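PDB 5EFZ: ethyl acetate hydrolase from Pseudomonas veronii, which hydrolyses ethyl acetate to ethanol and acetate, an esterase step in the breakdown of short-chain methyl ketones such as 2-butanone. Local coordinates for residues A[160-165]-A[291-296]. Residues are numbered along the deposited sequence; the frame is centred on the assembly and turned at random.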
# COMPACT_ATOMS: atom_id res chain seq x y z
N TRP A 160 12.27 9.88 -23.05
CA TRP A 160 12.63 10.98 -23.96
C TRP A 160 14.07 11.44 -23.75
O TRP A 160 14.84 11.56 -24.72
CB TRP A 160 11.69 12.19 -23.75
CG TRP A 160 10.64 12.32 -24.83
CD1 TRP A 160 9.33 11.92 -24.76
CD2 TRP A 160 10.85 12.81 -26.16
NE1 TRP A 160 8.71 12.16 -25.96
CE2 TRP A 160 9.62 12.74 -26.83
CE3 TRP A 160 11.95 13.39 -26.82
CZ2 TRP A 160 9.45 13.19 -28.14
CZ3 TRP A 160 11.79 13.84 -28.12
CH2 TRP A 160 10.55 13.73 -28.77
N ALA A 161 14.44 11.68 -22.49
CA ALA A 161 15.76 12.26 -22.18
C ALA A 161 16.89 11.30 -22.50
O ALA A 161 18.01 11.73 -22.76
CB ALA A 161 15.83 12.68 -20.70
N VAL A 162 16.61 9.99 -22.46
CA VAL A 162 17.64 8.97 -22.75
C VAL A 162 17.70 8.66 -24.25
O VAL A 162 18.77 8.52 -24.82
CB VAL A 162 17.38 7.64 -21.96
CG1 VAL A 162 18.29 6.50 -22.46
CG2 VAL A 162 17.61 7.86 -20.47
N ARG A 163 16.54 8.58 -24.89
CA ARG A 163 16.45 8.14 -26.28
C ARG A 163 16.88 9.22 -27.27
O ARG A 163 17.51 8.94 -28.30
CB ARG A 163 15.01 7.67 -26.59
CG ARG A 163 14.82 7.10 -27.99
CD ARG A 163 13.37 6.78 -28.30
NE ARG A 163 12.93 5.57 -27.62
CZ ARG A 163 12.50 4.48 -28.24
NH1 ARG A 163 12.44 4.43 -29.58
NH2 ARG A 163 12.16 3.43 -27.52
N TYR A 164 16.54 10.47 -26.95
CA TYR A 164 16.91 11.61 -27.77
C TYR A 164 17.61 12.71 -26.96
O TYR A 164 17.04 13.79 -26.73
CB TYR A 164 15.68 12.18 -28.46
CG TYR A 164 14.88 11.20 -29.28
CD1 TYR A 164 13.64 10.75 -28.85
CD2 TYR A 164 15.35 10.75 -30.51
CE1 TYR A 164 12.90 9.89 -29.59
CE2 TYR A 164 14.60 9.86 -31.27
CZ TYR A 164 13.39 9.43 -30.79
OH TYR A 164 12.63 8.56 -31.52
N PRO A 165 18.84 12.44 -26.52
CA PRO A 165 19.36 13.32 -25.46
C PRO A 165 19.58 14.78 -25.86
O PRO A 165 19.37 15.66 -25.03
CB PRO A 165 20.69 12.66 -25.07
CG PRO A 165 20.97 11.64 -26.09
CD PRO A 165 19.70 11.28 -26.77
N GLY A 291 23.25 8.06 -17.64
CA GLY A 291 24.45 8.84 -17.95
C GLY A 291 24.40 9.48 -19.33
O GLY A 291 25.17 10.42 -19.60
N ARG A 292 23.52 8.98 -20.20
CA ARG A 292 23.31 9.57 -21.54
C ARG A 292 22.53 10.89 -21.51
O ARG A 292 22.54 11.66 -22.49
CB ARG A 292 22.55 8.57 -22.45
CG ARG A 292 23.42 7.48 -23.01
CD ARG A 292 22.60 6.35 -23.65
NE ARG A 292 21.57 6.82 -24.57
CZ ARG A 292 21.06 6.08 -25.56
NH1 ARG A 292 21.52 4.85 -25.79
NH2 ARG A 292 20.12 6.59 -26.35
N ILE A 293 21.83 11.14 -20.41
CA ILE A 293 20.95 12.30 -20.35
C ILE A 293 21.76 13.59 -20.39
O ILE A 293 22.68 13.76 -19.62
CB ILE A 293 20.08 12.26 -19.08
CG1 ILE A 293 19.13 11.07 -19.14
CG2 ILE A 293 19.35 13.61 -18.93
CD1 ILE A 293 18.24 10.94 -17.91
N LYS A 294 21.43 14.48 -21.33
CA LYS A 294 22.06 15.80 -21.41
C LYS A 294 21.14 16.92 -20.90
O LYS A 294 21.61 18.04 -20.59
CB LYS A 294 22.46 16.10 -22.86
CG LYS A 294 23.54 15.15 -23.37
CD LYS A 294 23.88 15.38 -24.83
CE LYS A 294 24.69 16.61 -25.04
NZ LYS A 294 25.18 16.66 -26.46
N ALA A 295 19.85 16.64 -20.84
CA ALA A 295 18.84 17.60 -20.37
C ALA A 295 19.13 18.06 -18.96
O ALA A 295 19.49 17.25 -18.11
CB ALA A 295 17.42 17.00 -20.40
N LYS A 296 18.94 19.35 -18.69
CA LYS A 296 18.87 19.82 -17.30
C LYS A 296 17.67 19.19 -16.67
O LYS A 296 16.52 19.45 -17.08
CB LYS A 296 18.80 21.36 -17.23
CG LYS A 296 18.80 21.96 -15.80
CD LYS A 296 20.11 21.64 -15.09
CE LYS A 296 20.11 22.09 -13.62
NZ LYS A 296 21.35 21.66 -12.87
O HOH W 1 18.82 14.42 -22.53
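Arg292 and Ile293 close over Val162 and Ala161 in a helix-end-to-loop contact, part polar and part apolar, where the last turn of helix 152-163 meets the loop leading into strand 296-300. Carbonyls in the last turn of a helix lack the i+4 amide of a continuing helix and commonly take other donors; the guanidinium of Arg292 serves that of Val162. Its NH2 gives the shorter bond, 2.8 Å to Val162 O, bent to 138° at the hydrogen and arriving 34° from the carbonyl plane; NE adds a weak second one to the same oxygen. A bend at chi3 (49°) turns the group back over the helix end, and Val162 CG1 covers one guanidinium face, 3.9 Å from NE. An alanine in place of Arg292 would probably leave Val162 O without these two N-H donors and Val162 CG1 without the guanidinium face it packs against. In the alpha/beta-hydrolase fold this helix starts directly after Ser151, the probable nucleophile; its C-terminal end here meets the entry to strand 296-300, with strand 170-174 lying between strands 146-150 and 296-300 in the sheet, well away from the probable catalytic residues. Ile293 CG1, anti to the carbonyl carbon, lies 3.8 Å from Val162 CG2 and 4.0 Å from Ala161 CB. One water donates to Ala161 O and Pro165 O and accepts from Lys294 N at 2.9 Å, tying both backbones together. Pro165 CB rests 3.3 Å from Arg292 O, with the aliphatic part of Lys294 alongside; the ammonium of that lysine continues to a salt bridge with Asp166.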